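Local coordinates for tRNA (adenine(58)-N(1))-methyltransferase catalytic subunit TRM61 C-terminal domain-containing protein (Thermoplasma acidophilum, PDB 1YB2) that probably transfers methyl groups from S-adenosyl-L-methionine to adenine in RNA, perhaps at position 58 of tRNA, at residues D33-F38 with P80-R85; G63-L66 with K71-I74; L115-G120 with S169-F174; N192-I197 with V221-A226; D215-T220 with T259-F264. One frame throughout, in Å; residues are numbered along the deposited sequence.

Interaction 1: D33-F38 with P80-R85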
# COMPACT_ATOMS: atom_id res chain seq x y z
N ASP A 33 22.03 3.34 -1.40
CA ASP A 33 22.34 1.89 -1.39
C ASP A 33 22.31 1.15 -0.04
O ASP A 33 21.38 0.39 0.21
CB ASP A 33 23.59 1.53 -2.21
CG ASP A 33 24.83 2.20 -1.70
OD1 ASP A 33 24.77 3.41 -1.44
OD2 ASP A 33 25.87 1.51 -1.57
N GLU A 34 23.30 1.37 0.82
CA GLU A 34 23.33 0.69 2.13
C GLU A 34 22.49 1.38 3.20
O GLU A 34 22.34 2.61 3.21
CB GLU A 34 24.77 0.50 2.63
CG GLU A 34 25.61 -0.42 1.77
CD GLU A 34 25.35 -1.89 2.05
OE1 GLU A 34 25.43 -2.31 3.23
OE2 GLU A 34 25.08 -2.64 1.08
N TYR A 35 21.93 0.57 4.10
CA TYR A 35 21.20 1.08 5.24
C TYR A 35 21.91 0.67 6.52
O TYR A 35 22.67 -0.30 6.53
CB TYR A 35 19.75 0.60 5.24
CG TYR A 35 18.89 1.24 4.17
CD1 TYR A 35 19.29 1.25 2.83
CD2 TYR A 35 17.67 1.83 4.48
CE1 TYR A 35 18.50 1.84 1.84
CE2 TYR A 35 16.89 2.42 3.51
CZ TYR A 35 17.30 2.43 2.19
OH TYR A 35 16.50 3.01 1.23
N GLY A 36 21.67 1.42 7.59
CA GLY A 36 22.32 1.18 8.87
C GLY A 36 21.39 1.49 10.01
O GLY A 36 20.22 1.84 9.80
N LYS A 37 21.91 1.36 11.23
CA LYS A 37 21.14 1.65 12.42
C LYS A 37 21.85 2.69 13.28
O LYS A 37 23.08 2.72 13.37
CB LYS A 37 20.80 0.37 13.21
CG LYS A 37 19.69 -0.45 12.52
CD LYS A 37 19.13 -1.60 13.38
CE LYS A 37 19.98 -2.87 13.30
NZ LYS A 37 19.21 -4.11 13.64
N PHE A 38 21.04 3.56 13.88
CA PHE A 38 21.56 4.64 14.71
C PHE A 38 20.94 4.58 16.11
O PHE A 38 19.73 4.40 16.25
CB PHE A 38 21.26 6.00 14.05
CG PHE A 38 21.81 7.18 14.81
CD1 PHE A 38 23.17 7.44 14.83
CD2 PHE A 38 20.95 8.02 15.51
CE1 PHE A 38 23.68 8.52 15.54
CE2 PHE A 38 21.46 9.11 16.22
CZ PHE A 38 22.82 9.35 16.24
N PRO A 80 8.01 1.57 7.67
CA PRO A 80 7.97 0.21 7.13
C PRO A 80 8.65 0.04 5.77
O PRO A 80 9.06 -1.06 5.46
CB PRO A 80 6.47 -0.11 7.03
CG PRO A 80 5.81 1.18 7.01
CD PRO A 80 6.64 2.10 7.86
N MSE A 81 8.78 1.12 4.99
CA MSE A 81 9.52 1.03 3.73
C MSE A 81 10.99 0.66 3.93
O MSE A 81 11.59 0.15 3.01
CB MSE A 81 9.39 2.28 2.83
CG MSE A 81 10.11 3.53 3.29
SE MSE A 81 10.14 4.93 1.80
CE MSE A 81 9.05 3.99 0.50
N TYR A 82 11.54 0.90 5.13
CA TYR A 82 12.95 0.59 5.44
C TYR A 82 13.19 -0.78 6.08
O TYR A 82 14.34 -1.23 6.17
CB TYR A 82 13.55 1.67 6.34
CG TYR A 82 13.41 3.07 5.80
CD1 TYR A 82 13.73 3.38 4.48
CD2 TYR A 82 12.95 4.10 6.63
CE1 TYR A 82 13.59 4.70 3.97
CE2 TYR A 82 12.81 5.40 6.14
CZ TYR A 82 13.14 5.69 4.81
OH TYR A 82 13.01 6.99 4.33
N PHE A 83 12.10 -1.41 6.52
CA PHE A 83 12.18 -2.63 7.33
C PHE A 83 13.02 -3.71 6.65
O PHE A 83 13.94 -4.23 7.25
CB PHE A 83 10.77 -3.15 7.66
CG PHE A 83 10.75 -4.39 8.51
CD1 PHE A 83 10.78 -4.30 9.91
CD2 PHE A 83 10.67 -5.65 7.93
CE1 PHE A 83 10.74 -5.44 10.71
CE2 PHE A 83 10.63 -6.81 8.72
CZ PHE A 83 10.66 -6.70 10.11
N GLY A 84 12.73 -4.01 5.40
CA GLY A 84 13.47 -5.05 4.68
C GLY A 84 14.95 -4.77 4.46
O GLY A 84 15.75 -5.71 4.34
N ARG A 85 15.32 -3.49 4.43
CA ARG A 85 16.72 -3.08 4.22
C ARG A 85 17.55 -3.15 5.50
O ARG A 85 18.76 -3.33 5.44
CB ARG A 85 16.79 -1.65 3.67
CG ARG A 85 16.09 -1.41 2.32
CD ARG A 85 16.87 -2.04 1.16
NE ARG A 85 17.25 -1.07 0.12
CZ ARG A 85 18.51 -0.74 -0.17
NH1 ARG A 85 18.77 0.17 -1.12
NH2 ARG A 85 19.52 -1.30 0.51
O HOH W 1 21.01 -2.51 3.70
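Tyr-35 and Arg-85 both set CG beside the backbone N and opposite the carbonyl carbon, with chi1 of -72° and -60°. This turns the phenol and the arginine chain toward each other. Further bends at chi2 and chi3 fold Arg-85 over the tyrosine ring and bring its guanidinium back to the backbone of Asp-33. CB of Arg-85 lies over one face of the Tyr-35 ring, 3.8 Å from the centroid, as a CH-pi contact. The guanidinium follows, with its plane 44° from that of the ring. CE1 of Tyr-35 sits over the centre of the guanidinium, 3.3 Å from Arg-85 CZ. The carbonyl O of Asp-33 receives two bonds from this group. The one from Arg-85 NH2 is modelled at 2.5 Å, which is doubtfully short. Its donor lies almost on the line of the C=O bond, but the bond is bent at the hydrogen. The one from Arg-85 NH1 is weak.

The contact joins two parts of the protein. Residues 33-38 lead into strand 36-39 of the FKBP-like N-terminal domain. Residues 80-85 enter the short helix 83-86, which comes between strand 71-76 of that N-terminal sheet and strand 113-117 of the methyltransferase sheet. A water bridges the backbones, taking a bond from Tyr-35 N and giving one to Arg-85 O.

Tyr-82 CD1 comes to the edge of the Tyr-35 ring, 3.4 Å from Tyr-35 CE2, and the pair is oblique. Val-30 of strand 28-30 touches both tyrosines. Pro-80, Met-81 and Phe-83 pack against the second subunit, on its Tyr-130, Tyr-127 and Asn-123.

Interaction 2: G63-L66 with K71-I74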
# COMPACT_ATOMS: atom_id res chain seq x y z
N GLY A 63 16.75 13.58 9.15
CA GLY A 63 17.20 14.43 8.04
C GLY A 63 18.67 14.82 8.11
O GLY A 63 19.23 15.27 7.11
N ASP A 64 19.33 14.66 9.27
CA ASP A 64 20.78 14.97 9.37
C ASP A 64 21.57 14.02 8.47
O ASP A 64 21.22 12.86 8.31
CB ASP A 64 21.33 14.88 10.81
CG ASP A 64 20.85 16.01 11.72
OD1 ASP A 64 20.20 16.96 11.25
OD2 ASP A 64 21.12 15.93 12.94
N GLU A 65 22.63 14.53 7.85
CA GLU A 65 23.49 13.72 7.01
C GLU A 65 24.73 13.34 7.80
O GLU A 65 25.42 14.21 8.37
CB GLU A 65 23.87 14.50 5.74
CG GLU A 65 24.80 13.77 4.82
CD GLU A 65 25.01 14.48 3.48
OE1 GLU A 65 25.71 13.90 2.62
OE2 GLU A 65 24.48 15.61 3.29
N LEU A 66 25.01 12.04 7.87
CA LEU A 66 26.22 11.54 8.52
C LEU A 66 27.11 10.96 7.43
O LEU A 66 26.71 10.04 6.72
CB LEU A 66 25.90 10.48 9.59
CG LEU A 66 24.79 10.74 10.63
CD1 LEU A 66 24.67 9.59 11.64
CD2 LEU A 66 24.99 12.06 11.36
N LYS A 71 31.11 8.18 2.75
CA LYS A 71 29.77 7.77 2.33
C LYS A 71 28.66 8.43 3.14
O LYS A 71 28.68 8.40 4.38
CB LYS A 71 29.62 6.25 2.37
CG LYS A 71 28.35 5.78 1.71
CD LYS A 71 28.21 4.27 1.76
CE LYS A 71 26.88 3.86 1.13
NZ LYS A 71 25.72 4.60 1.72
N SER A 72 27.68 9.01 2.44
CA SER A 72 26.55 9.71 3.03
C SER A 72 25.41 8.79 3.50
O SER A 72 24.92 7.95 2.74
CB SER A 72 25.97 10.70 2.03
OG SER A 72 26.88 11.75 1.74
N PHE A 73 24.97 9.00 4.73
CA PHE A 73 23.74 8.40 5.24
C PHE A 73 22.85 9.50 5.76
O PHE A 73 23.35 10.46 6.36
CB PHE A 73 24.06 7.45 6.39
CG PHE A 73 24.77 6.20 5.95
CD1 PHE A 73 24.04 5.06 5.59
CD2 PHE A 73 26.16 6.16 5.90
CE1 PHE A 73 24.70 3.90 5.17
CE2 PHE A 73 26.84 4.99 5.48
CZ PHE A 73 26.10 3.87 5.13
N ILE A 74 21.54 9.35 5.55
CA ILE A 74 20.56 10.29 6.12
C ILE A 74 19.89 9.62 7.34
O ILE A 74 19.46 8.46 7.26
CB ILE A 74 19.51 10.76 5.08
CG1 ILE A 74 20.18 11.29 3.79
CG2 ILE A 74 18.56 11.81 5.67
CD1 ILE A 74 21.27 12.39 4.01
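Leu-66 and Phe-73 pair across an antiparallel beta hairpin formed by strands 65-68 and 71-76 of the FKBP-like N-terminal domain. They are a hydrogen-bonded pair. Leu-66 N donates to Phe-73 O at 2.7 Å, and Phe-73 N donates to Leu-66 O at 2.8 Å. The first bond is nearly straight, with an angle of 164° at the hydrogen. The next pair, Glu-65 with Ile-74, is non-hydrogen-bonded. Here the CA of each residue points its hydrogen at a carbonyl: Glu-65 CA at Phe-73 O, and Ile-74 CA at Asp-64 O.

The tight part of the contact is this backbone ladder and the buried side chains beside it. Leu-66 and Phe-73 point to one face of the sheet, where both touch Leu-29 of strand 28-30. On the other face Ile-74 reaches back across the pair. Its CG2 packs 3.8 Å from Gly-63 CA, and its CD1 lies 3.8 Å from Glu-65 CB.

The looser parts are polar and partly exposed: Ser-72 and the end of Glu-65 on the face of Ile-74, and Lys-71 on the face of Phe-73. Lys-71 turns its amine over one face of the Phe-73 ring, toward the rim, and bonds there to Ser-31 OG. Glu-65 has CG opposite the backbone N (chi1 178°) and stays extended beyond it. That carries its carboxylate past Ile-74 to the level of Ser-72. Ser-72 OG donates to Glu-65 OE1 at 2.6 Å and meets that oxygen nearly in line with its C-O bond.

Interaction 3: L115-G120 with S169-F174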
# COMPACT_ATOMS: atom_id res chain seq x y z
N LEU A 115 0.66 16.11 2.06
CA LEU A 115 0.48 17.02 0.93
C LEU A 115 0.41 16.18 -0.34
O LEU A 115 1.30 15.37 -0.61
CB LEU A 115 1.65 18.02 0.85
CG LEU A 115 1.59 18.99 -0.34
CD1 LEU A 115 0.37 19.90 -0.20
CD2 LEU A 115 2.86 19.83 -0.42
N GLU A 116 -0.66 16.36 -1.12
CA GLU A 116 -0.79 15.70 -2.40
C GLU A 116 -0.83 16.75 -3.51
O GLU A 116 -1.75 17.58 -3.57
CB GLU A 116 -2.06 14.82 -2.39
CG GLU A 116 -2.34 14.08 -3.66
CD GLU A 116 -3.60 13.22 -3.58
OE1 GLU A 116 -4.46 13.46 -2.70
OE2 GLU A 116 -3.75 12.30 -4.42
N VAL A 117 0.17 16.71 -4.39
CA VAL A 117 0.32 17.64 -5.49
C VAL A 117 -0.09 16.91 -6.78
O VAL A 117 0.61 16.00 -7.24
CB VAL A 117 1.76 18.19 -5.57
CG1 VAL A 117 1.89 19.24 -6.64
CG2 VAL A 117 2.19 18.75 -4.20
N GLY A 118 -1.24 17.30 -7.32
CA GLY A 118 -1.86 16.59 -8.45
C GLY A 118 -2.79 15.53 -7.92
O GLY A 118 -2.37 14.61 -7.22
N VAL A 119 -4.07 15.66 -8.23
CA VAL A 119 -5.08 14.80 -7.64
C VAL A 119 -5.49 13.59 -8.50
O VAL A 119 -5.88 12.55 -7.95
CB VAL A 119 -6.32 15.64 -7.18
CG1 VAL A 119 -7.16 16.04 -8.37
CG2 VAL A 119 -7.13 14.88 -6.14
N GLY A 120 -5.40 13.70 -9.83
CA GLY A 120 -5.93 12.65 -10.72
C GLY A 120 -7.42 12.43 -10.52
O GLY A 120 -8.19 13.38 -10.47
N SER A 169 -4.49 25.66 -7.49
CA SER A 169 -3.36 26.47 -7.91
C SER A 169 -2.27 25.56 -8.43
O SER A 169 -2.31 24.34 -8.21
CB SER A 169 -2.82 27.31 -6.74
OG SER A 169 -2.25 26.47 -5.74
N ASP A 170 -1.32 26.15 -9.15
CA ASP A 170 -0.08 25.48 -9.49
C ASP A 170 0.76 25.44 -8.23
O ASP A 170 0.76 26.40 -7.44
CB ASP A 170 0.67 26.24 -10.59
CG ASP A 170 1.84 25.45 -11.16
OD1 ASP A 170 1.68 24.91 -12.29
OD2 ASP A 170 2.91 25.35 -10.49
N ILE A 171 1.49 24.34 -8.05
CA ILE A 171 2.38 24.17 -6.91
C ILE A 171 3.39 25.33 -6.77
O ILE A 171 3.74 25.72 -5.65
CB ILE A 171 3.08 22.76 -6.89
CG1 ILE A 171 3.88 22.54 -5.61
CG2 ILE A 171 3.96 22.55 -8.12
CD1 ILE A 171 3.02 22.47 -4.35
N ALA A 172 3.82 25.90 -7.89
CA ALA A 172 4.74 27.05 -7.87
C ALA A 172 4.18 28.23 -7.06
O ALA A 172 4.91 28.89 -6.31
CB ALA A 172 5.07 27.50 -9.30
N ASP A 173 2.88 28.47 -7.23
CA ASP A 173 2.19 29.58 -6.57
C ASP A 173 1.67 29.22 -5.19
O ASP A 173 1.31 30.11 -4.42
CB ASP A 173 1.04 30.07 -7.45
CG ASP A 173 1.49 30.40 -8.86
OD1 ASP A 173 2.54 31.07 -9.00
OD2 ASP A 173 0.79 30.00 -9.81
N PHE A 174 1.63 27.93 -4.88
CA PHE A 174 1.04 27.46 -3.64
C PHE A 174 1.83 27.95 -2.44
O PHE A 174 3.04 27.79 -2.38
CB PHE A 174 0.93 25.92 -3.62
CG PHE A 174 0.40 25.36 -2.33
CD1 PHE A 174 -0.88 25.68 -1.89
CD2 PHE A 174 1.20 24.53 -1.55
CE1 PHE A 174 -1.36 25.17 -0.69
CE2 PHE A 174 0.72 24.00 -0.35
CZ PHE A 174 -0.56 24.32 0.08
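Val-117 and Ile-171 form the centre of this contact. They join strand 113-117 of the Rossmann-like sheet of an S-adenosyl-L-methionine-dependent methyltransferase to the loop that follows strand 164-167. The two side chains cross at about a right angle. Val-117 CG1 presses on the branch point of its partner, 3.7 Å from Ile-171 CB. Val-117 CG2 meets the tip, 3.8 Å from Ile-171 CD1. Ile-171 holds CG1 opposite its backbone N (chi1 -173°), which takes the CG1-CD1 arm across the two valine methyls. Two residues earlier on the strand, Leu-115 CD1 reaches Phe-174 CE2 at 4.1 Å. It approaches the ring obliquely, and the two side chains run past each other in opposite directions. All four residues are buried, and no hydrogen bond crosses between the segments.

The next shell fixes these groups. Leu-115 and Val-117 are bonded through their backbones to strand 180-185. Met-200 touches both Leu-115 and Ile-171, and Tyr-180 touches both Leu-115 and Phe-174. His-193 packs on Ile-171.

Beside the contact lies the predicted cofactor site. It includes Asp-170, and Glu-142 and Asp-186 each have side chains about 7 Å from that of Val-117. Asp-170 also shapes its own loop through an Asx turn. Its OD2 accepts from Ala-172 N at 2.8 Å, using the lone pair away from the other carboxylate oxygen.

Interaction 4: N192-I197 with V221-A226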
# COMPACT_ATOMS: atom_id res chain seq x y z
N ASN A 192 10.84 20.98 -11.82
CA ASN A 192 10.74 22.44 -11.76
C ASN A 192 10.23 22.94 -10.42
O ASN A 192 10.16 24.15 -10.19
CB ASN A 192 9.85 22.97 -12.88
CG ASN A 192 10.53 22.94 -14.23
OD1 ASN A 192 11.73 23.20 -14.35
ND2 ASN A 192 9.76 22.61 -15.26
N HIS A 193 9.88 22.00 -9.53
CA HIS A 193 9.24 22.34 -8.25
C HIS A 193 9.84 21.65 -7.03
O HIS A 193 9.27 21.69 -5.95
CB HIS A 193 7.73 22.06 -8.34
CG HIS A 193 7.10 22.67 -9.55
ND1 HIS A 193 7.01 24.04 -9.73
CD2 HIS A 193 6.57 22.11 -10.66
CE1 HIS A 193 6.43 24.29 -10.89
NE2 HIS A 193 6.16 23.14 -11.47
N VAL A 194 11.01 21.04 -7.21
CA VAL A 194 11.64 20.33 -6.12
C VAL A 194 12.06 21.24 -4.96
O VAL A 194 11.85 20.88 -3.82
CB VAL A 194 12.78 19.36 -6.59
CG1 VAL A 194 12.16 18.09 -7.15
CG2 VAL A 194 13.68 20.02 -7.64
N GLN A 195 12.59 22.43 -5.24
CA GLN A 195 12.98 23.31 -4.15
C GLN A 195 11.76 23.81 -3.35
O GLN A 195 11.77 23.79 -2.12
CB GLN A 195 13.85 24.47 -4.64
CG GLN A 195 14.94 24.82 -3.63
CD GLN A 195 16.32 24.96 -4.24
OE1 GLN A 195 17.03 25.94 -3.98
NE2 GLN A 195 16.72 23.98 -5.06
N LYS A 196 10.72 24.21 -4.07
CA LYS A 196 9.43 24.52 -3.48
C LYS A 196 8.86 23.39 -2.59
O LYS A 196 8.50 23.62 -1.43
CB LYS A 196 8.42 24.89 -4.56
CG LYS A 196 7.00 25.16 -4.04
CD LYS A 196 7.01 26.32 -3.06
CE LYS A 196 5.69 27.06 -3.10
NZ LYS A 196 5.56 27.99 -1.94
N ILE A 197 8.76 22.19 -3.16
CA ILE A 197 8.26 21.00 -2.45
C ILE A 197 9.13 20.71 -1.23
O ILE A 197 8.62 20.50 -0.11
CB ILE A 197 8.15 19.74 -3.40
CG1 ILE A 197 7.03 19.94 -4.43
CG2 ILE A 197 7.86 18.45 -2.59
CD1 ILE A 197 7.05 18.89 -5.58
N VAL A 221 15.09 12.55 -10.95
CA VAL A 221 16.14 12.10 -10.04
C VAL A 221 17.33 13.05 -10.08
O VAL A 221 17.88 13.42 -9.04
CB VAL A 221 16.59 10.63 -10.34
CG1 VAL A 221 17.85 10.29 -9.54
CG2 VAL A 221 15.47 9.65 -10.00
N LEU A 222 17.69 13.48 -11.28
CA LEU A 222 18.80 14.42 -11.48
C LEU A 222 18.56 15.74 -10.79
O LEU A 222 19.49 16.37 -10.34
CB LEU A 222 19.07 14.63 -12.98
CG LEU A 222 20.09 13.73 -13.68
CD1 LEU A 222 20.13 12.31 -13.10
CD2 LEU A 222 19.81 13.67 -15.18
N SER A 223 17.30 16.15 -10.70
CA SER A 223 16.95 17.41 -10.03
C SER A 223 16.99 17.37 -8.48
O SER A 223 16.95 18.42 -7.84
CB SER A 223 15.56 17.89 -10.46
OG SER A 223 14.53 17.14 -9.84
N LEU A 224 17.03 16.18 -7.89
CA LEU A 224 16.89 16.03 -6.42
C LEU A 224 17.96 16.67 -5.48
O LEU A 224 17.61 17.38 -4.50
CB LEU A 224 16.69 14.54 -6.05
CG LEU A 224 15.36 13.91 -6.48
CD1 LEU A 224 15.36 12.42 -6.12
CD2 LEU A 224 14.15 14.59 -5.87
N SER A 225 19.23 16.41 -5.75
CA SER A 225 20.32 16.91 -4.88
C SER A 225 20.32 18.43 -4.67
O SER A 225 20.51 18.89 -3.54
CB SER A 225 21.69 16.46 -5.39
OG SER A 225 21.89 16.97 -6.69
N ALA A 226 20.12 19.21 -5.73
CA ALA A 226 20.08 20.68 -5.60
C ALA A 226 18.90 21.20 -4.74
O ALA A 226 18.89 22.37 -4.33
CB ALA A 226 20.07 21.36 -6.97
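Val-194 turns both its methyl groups to Ser-223. CG1 and CG2 of the valine each lie 3.7 Å from Ser-223 OG, which is equidistant from them. CG2 also reaches the backbone, 3.6 Å from Ser-223 O. The chi1 of -78° places CG2 between the backbone N and the carbonyl carbon and brings both methyls to the serine. Ser-223 OG has a chi1 of 76°, and in that position it bonds back to Thr-220 O one helical turn earlier. Deeper in, Val-194 CG1 touches Leu-224 CD2 at 4.2 Å.

Val-194 belongs to the first turn of helix 194-199, with His-193 at the N-cap position. The other segment is the end of helix 214-223 and the residues that follow. The contact therefore joins two helices of the methyltransferase fold. Leu-224 goes on from here to Phe-209, Thr-263 and Ala-265 of the sheet, while Met-229 and Ser-227 also touch Val-194.

At the outer end Gln-195 bends at chi2 and sends its amide toward Ala-226. Gln-195 NE2 comes within 2.8 Å of Ala-226 O, but the angle is too poor for a hydrogen bond. Both residues are exposed and touch a crystal neighbour.

No hydrogen bond thus links the two segments. The serine hydroxyl is satisfied within its own helix, and the valine methyls only pack on it, so the join between the helices rests on van der Waals contact here.

Interaction 5: D215-T220 with T259-F264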
# COMPACT_ATOMS: atom_id res chain seq x y z
N ASP A 215 12.43 8.68 -19.16
CA ASP A 215 13.12 9.96 -19.35
C ASP A 215 12.72 11.04 -18.33
O ASP A 215 13.56 11.78 -17.86
CB ASP A 215 12.96 10.47 -20.79
CG ASP A 215 13.75 9.61 -21.81
OD1 ASP A 215 14.78 8.98 -21.43
OD2 ASP A 215 13.34 9.56 -22.99
N GLN A 216 11.44 11.10 -17.98
CA GLN A 216 10.94 12.04 -16.97
C GLN A 216 11.41 11.65 -15.56
O GLN A 216 11.77 12.52 -14.74
CB GLN A 216 9.41 12.12 -17.06
CG GLN A 216 8.94 12.78 -18.35
CD GLN A 216 7.44 12.93 -18.46
OE1 GLN A 216 6.75 13.05 -17.46
NE2 GLN A 216 6.93 12.95 -19.69
N SER A 217 11.41 10.34 -15.32
CA SER A 217 11.91 9.74 -14.09
C SER A 217 13.37 10.14 -13.85
O SER A 217 13.74 10.58 -12.76
CB SER A 217 11.74 8.21 -14.16
OG SER A 217 12.03 7.57 -12.94
N GLU A 218 14.19 10.02 -14.90
CA GLU A 218 15.61 10.33 -14.83
C GLU A 218 15.85 11.82 -14.59
O GLU A 218 16.69 12.20 -13.78
CB GLU A 218 16.31 9.86 -16.11
CG GLU A 218 17.78 10.24 -16.23
CD GLU A 218 18.41 9.67 -17.47
OE1 GLU A 218 17.84 9.86 -18.58
OE2 GLU A 218 19.48 9.02 -17.35
N LYS A 219 15.11 12.67 -15.30
CA LYS A 219 15.17 14.12 -15.09
C LYS A 219 14.78 14.50 -13.65
O LYS A 219 15.36 15.40 -13.05
CB LYS A 219 14.23 14.80 -16.08
CG LYS A 219 14.52 16.27 -16.27
CD LYS A 219 13.78 16.80 -17.50
CE LYS A 219 14.06 18.29 -17.73
NZ LYS A 219 15.53 18.64 -17.63
N THR A 220 13.77 13.84 -13.12
CA THR A 220 13.33 14.06 -11.74
C THR A 220 14.45 13.71 -10.75
O THR A 220 14.74 14.48 -9.83
CB THR A 220 12.06 13.25 -11.44
OG1 THR A 220 11.00 13.68 -12.30
CG2 THR A 220 11.62 13.40 -9.96
N THR A 259 2.31 0.87 -16.73
CA THR A 259 3.65 1.12 -16.19
C THR A 259 3.75 2.46 -15.46
O THR A 259 3.38 3.50 -16.00
CB THR A 259 4.70 1.10 -17.31
OG1 THR A 259 4.78 -0.22 -17.85
CG2 THR A 259 6.07 1.49 -16.77
N ALA A 260 4.26 2.42 -14.23
CA ALA A 260 4.56 3.63 -13.45
C ALA A 260 6.04 3.67 -13.08
O ALA A 260 6.67 2.63 -12.85
CB ALA A 260 3.73 3.68 -12.19
N PHE A 261 6.59 4.89 -13.03
CA PHE A 261 7.95 5.10 -12.56
C PHE A 261 7.85 5.88 -11.26
O PHE A 261 7.34 7.00 -11.24
CB PHE A 261 8.77 5.84 -13.61
CG PHE A 261 9.03 5.02 -14.86
CD1 PHE A 261 10.25 4.39 -15.05
CD2 PHE A 261 8.03 4.85 -15.82
CE1 PHE A 261 10.49 3.62 -16.18
CE2 PHE A 261 8.26 4.08 -16.96
CZ PHE A 261 9.50 3.46 -17.14
N ILE A 262 8.28 5.27 -10.16
CA ILE A 262 8.04 5.83 -8.84
C ILE A 262 9.38 6.14 -8.17
O ILE A 262 10.19 5.24 -7.96
CB ILE A 262 7.21 4.89 -7.96
CG1 ILE A 262 5.91 4.49 -8.69
CG2 ILE A 262 6.93 5.54 -6.59
CD1 ILE A 262 5.22 3.24 -8.09
N THR A 263 9.59 7.42 -7.86
CA THR A 263 10.82 7.89 -7.21
C THR A 263 10.53 8.25 -5.75
O THR A 263 9.57 8.97 -5.46
CB THR A 263 11.40 9.12 -7.95
OG1 THR A 263 11.83 8.72 -9.25
CG2 THR A 263 12.59 9.77 -7.19
N PHE A 264 11.34 7.73 -4.84
CA PHE A 264 11.28 8.11 -3.42
C PHE A 264 12.51 8.93 -3.04
O PHE A 264 13.63 8.58 -3.42
CB PHE A 264 11.24 6.87 -2.53
CG PHE A 264 10.07 5.97 -2.79
CD1 PHE A 264 10.21 4.84 -3.60
CD2 PHE A 264 8.82 6.26 -2.24
CE1 PHE A 264 9.12 3.99 -3.85
CE2 PHE A 264 7.71 5.42 -2.48
CZ PHE A 264 7.87 4.29 -3.28
O HOH W 2 10.03 8.35 -11.15
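Ser-217 faces strand 258-267 from helix 214-223. Its CB lies 3.8 Å from Phe-261 CB and a little farther from CD1 of the phenylalanine ring, which it approaches obliquely. Its OG stands opposite the backbone N, with chi1 at -172°. That torsion carries the hydroxyl out between the side chains of Phe-261 and Thr-263. There Ser-217 OG is also 3.8 Å from Phe-261 CB. It lies 3.9 Å from Thr-263 OG1, too far for a direct bond.

A water closes that gap. It is 2.8 Å from Ser-217 OG and 2.6 Å from Thr-263 OG1. It also donates a weak bond to Phe-261 O. One water thus ties a buried hydroxyl of the helix to two residues of the strand, and no direct hydrogen bond crosses between the segments. Thr-263 OG1 has a further partner in Thr-234 OG1 of strand 229-242.

One turn along the helix, Thr-220 points its CB to the same strand but uses its hydroxyl within the helix. Thr-220 OG1 donates to Gln-216 O at 2.8 Å, from above the carbonyl plane. Thr-220 N bonds to the same oxygen from the opposite face, so this carbonyl holds two donors.

The helix lies against the antiparallel side of the methyltransferase sheet. Strand 258-267 runs there between strands 205-211 and 229-242, and its Phe-261 and Thr-263 bond through their backbones to Leu-211 and Phe-209. Leu-243 of the second subunit packs on Ser-217, and Ile-242 of that subunit on Phe-261, so the second subunit touches both the helix and the strand.

Overall arrangement
From the N terminus, interaction 1 closes a loop from residues 33-38 to 80-85. Interaction 2, a hairpin contact, lies within that loop. It touches interaction 1 through a long, weak ion pair of Asp-33 with Lys-71 and by packing of Phe-73 on Glu-34. Interaction 2 joins neighbouring strands of the N-terminal sheet, and interaction 1 ties that sheet to helix 83-86. Interaction 3 closes separately, beside the predicted cofactor site of the second sheet. Interaction 4 follows in series and touches it where His-193 meets Ile-171. Interactions 4 and 5 cross along the chain and share helix 214-223, which they join to helix 194-199 and strand 258-267. Met-81 packs on Phe-264, so interactions 1 and 5 connect the two parts.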